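Long-range contacts in nitrogenase molybdenum-iron protein beta chain (PDB 4WES), which forms, with the alpha chain, the molybdenum-iron component of the nitrogenase complex, which reduces dinitrogen to ammonium, and shares an [8Fe-7S] cluster with that chain: residues N173-F178 and D236-L241; I199-T204 and K230-S235. All blocks are in the same frame, centred on the assembly; numbering follows the deposited sequence.

Interaction 1: residues N173-F178 and D236-L241; sequences NVIPGF and DLTLSL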
loop_
_atom_site.group_PDB
_atom_site.type_symbol
_atom_site.label_atom_id
_atom_site.label_comp_id
_atom_site.label_asym_id
_atom_site.label_seq_id
_atom_site.Cartn_x
_atom_site.Cartn_y
_atom_site.Cartn_z
ATOM N N ASN B 173 35.039 -5.251 -5.755
ATOM C CA ASN B 173 34.353 -5.614 -4.510
ATOM C C ASN B 173 33.241 -4.586 -4.254
ATOM O O ASN B 173 33.467 -3.388 -4.481
ATOM C CB ASN B 173 35.287 -5.579 -3.323
ATOM C CG ASN B 173 36.449 -6.529 -3.457
ATOM O OD1 ASN B 173 36.304 -7.631 -3.969
ATOM N ND2 ASN B 173 37.607 -6.086 -2.966
ATOM N N VAL B 174 32.103 -5.022 -3.750
ATOM C CA VAL B 174 31.074 -4.108 -3.307
ATOM C C VAL B 174 30.636 -4.490 -1.903
ATOM O O VAL B 174 30.209 -5.620 -1.676
ATOM C CB VAL B 174 29.898 -3.977 -4.310
ATOM C CG1 VAL B 174 29.263 -5.315 -4.649
ATOM C CG2 VAL B 174 28.868 -2.967 -3.804
ATOM N N ILE B 175 30.768 -3.539 -0.984
ATOM C CA ILE B 175 30.258 -3.707 0.367
ATOM C C ILE B 175 28.968 -2.888 0.389
ATOM O O ILE B 175 29.016 -1.673 0.250
ATOM C CB ILE B 175 31.257 -3.235 1.438
ATOM C CG1 ILE B 175 32.591 -3.973 1.309
ATOM C CG2 ILE B 175 30.663 -3.396 2.811
ATOM C CD1 ILE B 175 33.708 -3.379 2.168
ATOM N N PRO B 176 27.807 -3.566 0.493
ATOM C CA PRO B 176 26.540 -2.908 0.208
ATOM C C PRO B 176 25.955 -2.117 1.380
ATOM O O PRO B 176 24.895 -1.523 1.243
ATOM C CB PRO B 176 25.641 -4.070 -0.169
ATOM C CG PRO B 176 26.132 -5.178 0.702
ATOM C CD PRO B 176 27.641 -5.020 0.670
ATOM N N GLY B 177 26.597 -2.191 2.535
ATOM C CA GLY B 177 26.100 -1.582 3.728
ATOM C C GLY B 177 24.992 -2.382 4.402
ATOM O O GLY B 177 24.690 -3.518 4.037
ATOM N N PHE B 178 24.403 -1.763 5.436
ATOM C CA PHE B 178 23.346 -2.394 6.216
ATOM C C PHE B 178 22.027 -2.176 5.499
ATOM O O PHE B 178 21.197 -1.351 5.885
ATOM C CB PHE B 178 23.364 -1.884 7.656
ATOM C CG PHE B 178 22.363 -2.562 8.532
ATOM C CD1 PHE B 178 22.502 -3.872 8.872
ATOM C CD2 PHE B 178 21.196 -1.890 8.984
ATOM C CE1 PHE B 178 21.536 -4.524 9.683
ATOM C CE2 PHE B 178 20.280 -2.545 9.764
ATOM C CZ PHE B 178 20.459 -3.861 10.106
ATOM N N ASP B 236 40.220 -5.197 -8.140
ATOM C CA ASP B 236 40.731 -3.939 -8.672
ATOM C C ASP B 236 40.393 -2.737 -7.804
ATOM O O ASP B 236 41.109 -1.741 -7.797
ATOM C CB ASP B 236 40.151 -3.699 -10.049
ATOM C CG ASP B 236 40.692 -4.655 -11.092
ATOM O OD1 ASP B 236 41.890 -5.055 -11.009
ATOM O OD2 ASP B 236 39.905 -4.997 -12.031
ATOM N N LEU B 237 39.262 -2.812 -7.096
ATOM C CA LEU B 237 38.641 -1.661 -6.455
ATOM C C LEU B 237 37.588 -2.205 -5.515
ATOM O O LEU B 237 36.974 -3.241 -5.811
ATOM C CB LEU B 237 37.968 -0.759 -7.506
ATOM C CG LEU B 237 37.247 0.498 -7.037
ATOM C CD1 LEU B 237 38.190 1.498 -6.409
ATOM C CD2 LEU B 237 36.452 1.121 -8.172
ATOM N N THR B 238 37.342 -1.481 -4.414
ATOM C CA THR B 238 36.196 -1.722 -3.549
ATOM C C THR B 238 35.285 -0.497 -3.591
ATOM O O THR B 238 35.745 0.611 -3.365
ATOM C CB THR B 238 36.649 -1.985 -2.097
ATOM O OG1 THR B 238 37.533 -3.114 -2.048
ATOM C CG2 THR B 238 35.449 -2.195 -1.185
ATOM N N LEU B 239 33.999 -0.729 -3.837
ATOM C CA LEU B 239 32.987 0.320 -3.654
ATOM C C LEU B 239 32.351 0.130 -2.290
ATOM O O LEU B 239 31.797 -0.939 -1.980
ATOM C CB LEU B 239 31.929 0.261 -4.746
ATOM C CG LEU B 239 32.442 0.551 -6.159
ATOM C CD1 LEU B 239 31.332 0.556 -7.191
ATOM C CD2 LEU B 239 33.222 1.863 -6.215
ATOM N N SER B 240 32.461 1.172 -1.458
ATOM C CA SER B 240 31.892 1.179 -0.105
ATOM C C SER B 240 30.575 1.938 -0.165
ATOM O O SER B 240 30.590 3.153 -0.358
ATOM C CB SER B 240 32.893 1.908 0.804
ATOM O OG SER B 240 32.345 2.004 2.093
ATOM N N LEU B 241 29.447 1.230 -0.055
ATOM C CA LEU B 241 28.154 1.875 -0.168
ATOM C C LEU B 241 27.649 2.187 1.223
ATOM O O LEU B 241 27.291 1.269 1.982
ATOM C CB LEU B 241 27.155 0.997 -0.886
ATOM C CG LEU B 241 27.546 0.478 -2.271
ATOM C CD1 LEU B 241 26.387 -0.215 -2.953
ATOM C CD2 LEU B 241 28.119 1.530 -3.194
HETATM O O HOH W 1 24.546 1.136 2.184
#
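Leu237 opens the pairing with its carbonyl: Asn173 N donates to Leu237 O at 2.8 Å, the first rung of a parallel two-strand ladder whose short axes run 4.6 Å apart at 16°. Next comes Thr238, bridged with Asn173, and here a side-chain bond joins the backbone rungs. Asn173 ND2 reaches Thr238 OG1 at 3.1 Å, nearly straight (168° at the hydrogen) and with the hydroxyl oxygen in the plane of the amide. Thr238 OG1 lies anti to its own carbonyl carbon (chi1 -58°), beside the backbone N, while CG2, the other branch, touches CD1 of Ile175 at 4.0 Å. The same amide also donates to Thr232 O, and Asn173 OD1 bonds Ser235 OG, so both ends of this buried side chain are gripped and its plane is fixed. Leu239 bridges with Val174 and bonds on either side of it: its N donates to Asn173 O, and its O accepts from Ile175 N at 3.0 Å. Ser240, bridged with Ile175, turns its hydroxyl to Asp247 instead. At Leu241 the side chain leans over the partner strand, CD1 meeting Val174 CG2 at 3.8 Å. Leu241 N to Ile175 O is the last direct backbone bond; past it the chains stay close, Gly177 CA 3.5 Å from Leu241 O, and one water donates to both Pro176 O and Leu241 O. Strand 172-175 also pairs with strand 198-200, and strand 237-241 with 261-264, which makes this the central pair of a four-stranded parallel sheet. Helix 243-257 packs on the face bearing Asn173, Thr238 and Ser240; helix 270-284 lies against Leu239 and Leu241 on the other.

Interaction 2: residues I199-T204 and K230-S235; sequences IMFPDT and KDTGNS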
loop_
_atom_site.group_PDB
_atom_site.type_symbol
_atom_site.label_atom_id
_atom_site.label_comp_id
_atom_site.label_asym_id
_atom_site.label_seq_id
_atom_site.Cartn_x
_atom_site.Cartn_y
_atom_site.Cartn_z
ATOM N N ILE B 199 32.535 -8.987 -6.487
ATOM C CA ILE B 199 32.354 -9.799 -5.292
ATOM C C ILE B 199 31.565 -8.912 -4.328
ATOM O O ILE B 199 32.062 -7.853 -3.946
ATOM C CB ILE B 199 33.665 -10.212 -4.591
ATOM C CG1 ILE B 199 34.546 -11.046 -5.538
ATOM C CG2 ILE B 199 33.342 -10.998 -3.333
ATOM C CD1 ILE B 199 35.963 -11.201 -5.035
ATOM N N MET B 200 30.347 -9.296 -3.958
ATOM C CA MET B 200 29.588 -8.583 -2.938
ATOM C C MET B 200 29.798 -9.247 -1.594
ATOM O O MET B 200 29.693 -10.467 -1.509
ATOM C CB MET B 200 28.100 -8.574 -3.269
ATOM C CG MET B 200 27.268 -7.857 -2.204
ATOM S SD MET B 200 25.529 -7.742 -2.568
ATOM C CE MET B 200 25.590 -6.422 -3.743
ATOM N N PHE B 201 30.079 -8.461 -0.558
ATOM C CA PHE B 201 30.089 -9.024 0.767
ATOM C C PHE B 201 29.778 -7.953 1.811
ATOM O O PHE B 201 30.185 -6.791 1.649
ATOM C CB PHE B 201 31.436 -9.687 1.079
ATOM C CG PHE B 201 32.553 -8.754 1.365
ATOM C CD1 PHE B 201 33.245 -8.136 0.314
ATOM C CD2 PHE B 201 33.042 -8.603 2.647
ATOM C CE1 PHE B 201 34.311 -7.296 0.557
ATOM C CE2 PHE B 201 34.135 -7.773 2.897
ATOM C CZ PHE B 201 34.765 -7.134 1.845
ATOM N N PRO B 202 29.122 -8.338 2.917
ATOM C CA PRO B 202 28.267 -9.518 3.069
ATOM C C PRO B 202 27.123 -9.527 2.033
ATOM O O PRO B 202 26.852 -8.500 1.393
ATOM C CB PRO B 202 27.696 -9.389 4.493
ATOM C CG PRO B 202 28.533 -8.317 5.143
ATOM C CD PRO B 202 28.936 -7.406 4.033
ATOM N N ASP B 203 26.475 -10.682 1.890
ATOM C CA ASP B 203 25.336 -10.810 0.971
ATOM C C ASP B 203 24.333 -11.757 1.597
ATOM O O ASP B 203 24.551 -12.951 1.612
ATOM C CB ASP B 203 25.831 -11.321 -0.390
ATOM C CG ASP B 203 24.707 -11.545 -1.359
ATOM O OD1 ASP B 203 23.566 -11.125 -1.099
ATOM O OD2 ASP B 203 24.980 -12.158 -2.430
ATOM N N THR B 204 23.237 -11.200 2.130
ATOM C CA THR B 204 22.224 -12.011 2.796
ATOM C C THR B 204 21.105 -12.448 1.839
ATOM O O THR B 204 20.136 -13.081 2.278
ATOM C CB THR B 204 21.598 -11.247 3.965
ATOM O OG1 THR B 204 21.023 -10.077 3.383
ATOM C CG2 THR B 204 22.651 -10.882 5.008
ATOM N N LYS B 230 38.099 -14.602 0.560
ATOM C CA LYS B 230 39.561 -14.563 0.447
ATOM C C LYS B 230 40.003 -13.761 -0.782
ATOM O O LYS B 230 40.918 -12.922 -0.711
ATOM C CB LYS B 230 40.154 -15.976 0.390
ATOM C CG LYS B 230 39.981 -16.764 1.673
ATOM C CD LYS B 230 40.532 -18.168 1.518
ATOM C CE LYS B 230 40.337 -18.984 2.773
ATOM N NZ LYS B 230 40.821 -20.385 2.618
ATOM N N ASP B 231 39.322 -13.997 -1.892
ATOM C CA ASP B 231 39.690 -13.423 -3.168
ATOM C C ASP B 231 39.438 -11.920 -3.274
ATOM O O ASP B 231 39.909 -11.281 -4.230
ATOM C CB ASP B 231 38.962 -14.160 -4.292
ATOM C CG ASP B 231 39.633 -13.979 -5.659
ATOM O OD1 ASP B 231 40.883 -14.168 -5.762
ATOM O OD2 ASP B 231 38.907 -13.700 -6.636
ATOM N N THR B 232 38.742 -11.346 -2.284
ATOM C CA THR B 232 38.556 -9.885 -2.269
ATOM C C THR B 232 39.871 -9.100 -2.255
ATOM O O THR B 232 39.925 -7.958 -2.715
ATOM C CB THR B 232 37.717 -9.411 -1.067
ATOM O OG1 THR B 232 38.311 -9.837 0.158
ATOM C CG2 THR B 232 36.308 -9.928 -1.169
ATOM N N GLY B 233 40.943 -9.732 -1.770
ATOM C CA GLY B 233 42.242 -9.084 -1.804
ATOM C C GLY B 233 42.867 -8.975 -3.186
ATOM O O GLY B 233 43.878 -8.277 -3.361
ATOM N N ASN B 234 42.292 -9.682 -4.165
ATOM C CA ASN B 234 42.795 -9.701 -5.552
ATOM C C ASN B 234 42.010 -8.817 -6.503
ATOM O O ASN B 234 42.266 -8.802 -7.686
ATOM C CB ASN B 234 42.783 -11.130 -6.061
ATOM C CG ASN B 234 43.875 -11.968 -5.437
ATOM O OD1 ASN B 234 45.031 -11.511 -5.293
ATOM N ND2 ASN B 234 43.544 -13.210 -5.077
ATOM N N SER B 235 41.062 -8.054 -5.966
ATOM C CA SER B 235 40.196 -7.211 -6.776
ATOM C C SER B 235 40.858 -5.896 -7.189
ATOM O O SER B 235 41.883 -5.511 -6.631
ATOM C CB SER B 235 38.871 -6.970 -6.044
ATOM O OG SER B 235 38.280 -8.222 -5.787
#
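Ile199 and Phe201 close on the methyl of Thr232, and that small apolar knot is the tight part of the contact. Thr232 CG2 sits 3.8 Å from Ile199 CG2 and 3.7 Å from Phe201 CE1, approaching the ring obliquely. The Ile199 and Thr232 side chains cross at about a right angle, whereas Phe201 and Thr232 reach toward each other tip to tip. Thr232 CG2 is anti to its carbonyl carbon, and OG1 takes the place between N and C (chi1 57°), which puts the methyl on the strand side, while the hydroxyl bonds Leu229 O and Ser162 OG. The other branch of Ile199 probes the turn: CD1 comes to 3.8 Å from Ser235 OG, a van der Waals contact between a methyl and a hydroxyl whose polar partners are Asn173 and Asn169. The packing thins toward Asp231, whose OD2 is 4.2 Å from Ile199 CD1. Asp231 is partly exposed, and Lys230 just before it is exposed. The turn braces itself on this side: Asn234 ND2 donates to Asp231 OD1 at 2.9 Å, almost straight at 171°, meeting the oxygen on its anti side and 30° out of the carboxylate plane. Asp231 OD2 is held by Asn169 ND2, so both carboxylate oxygens have partners. Helix 146-161 adds Val154 and Ile157 against the Phe201 ring. This is the layering of an alpha/beta domain built on a parallel sheet: Ile199 of edge strand 198-200 and Phe201 just past its end contribute apolar side chains to the sheet face, and the 3-10 turn after helix 226-231 packs on them just before the chain enters strand 237-241.

Overall arrangement
The centres of the two interactions lie about 9 Å apart, on the same side of the chain's centre and in one four-stranded parallel sheet ordered 198-200, 172-175, 237-241, 261-264. Interaction 1 joins the two middle strands; interaction 2 sets the turn following helix 226-231 against edge strand 198-200. Along the chain, interaction 2 is nested inside the loop closed by interaction 1, and Ser235 runs directly into Asp236. Segment 173-178 ties them together, through the backbone bond Val174 N to Ile199 O and through Pro176 CD, which packs on Phe201 O. Both are buried and away from the [8Fe-7S] cluster and the iron sites, forming part of the alpha/beta framework of this subunit.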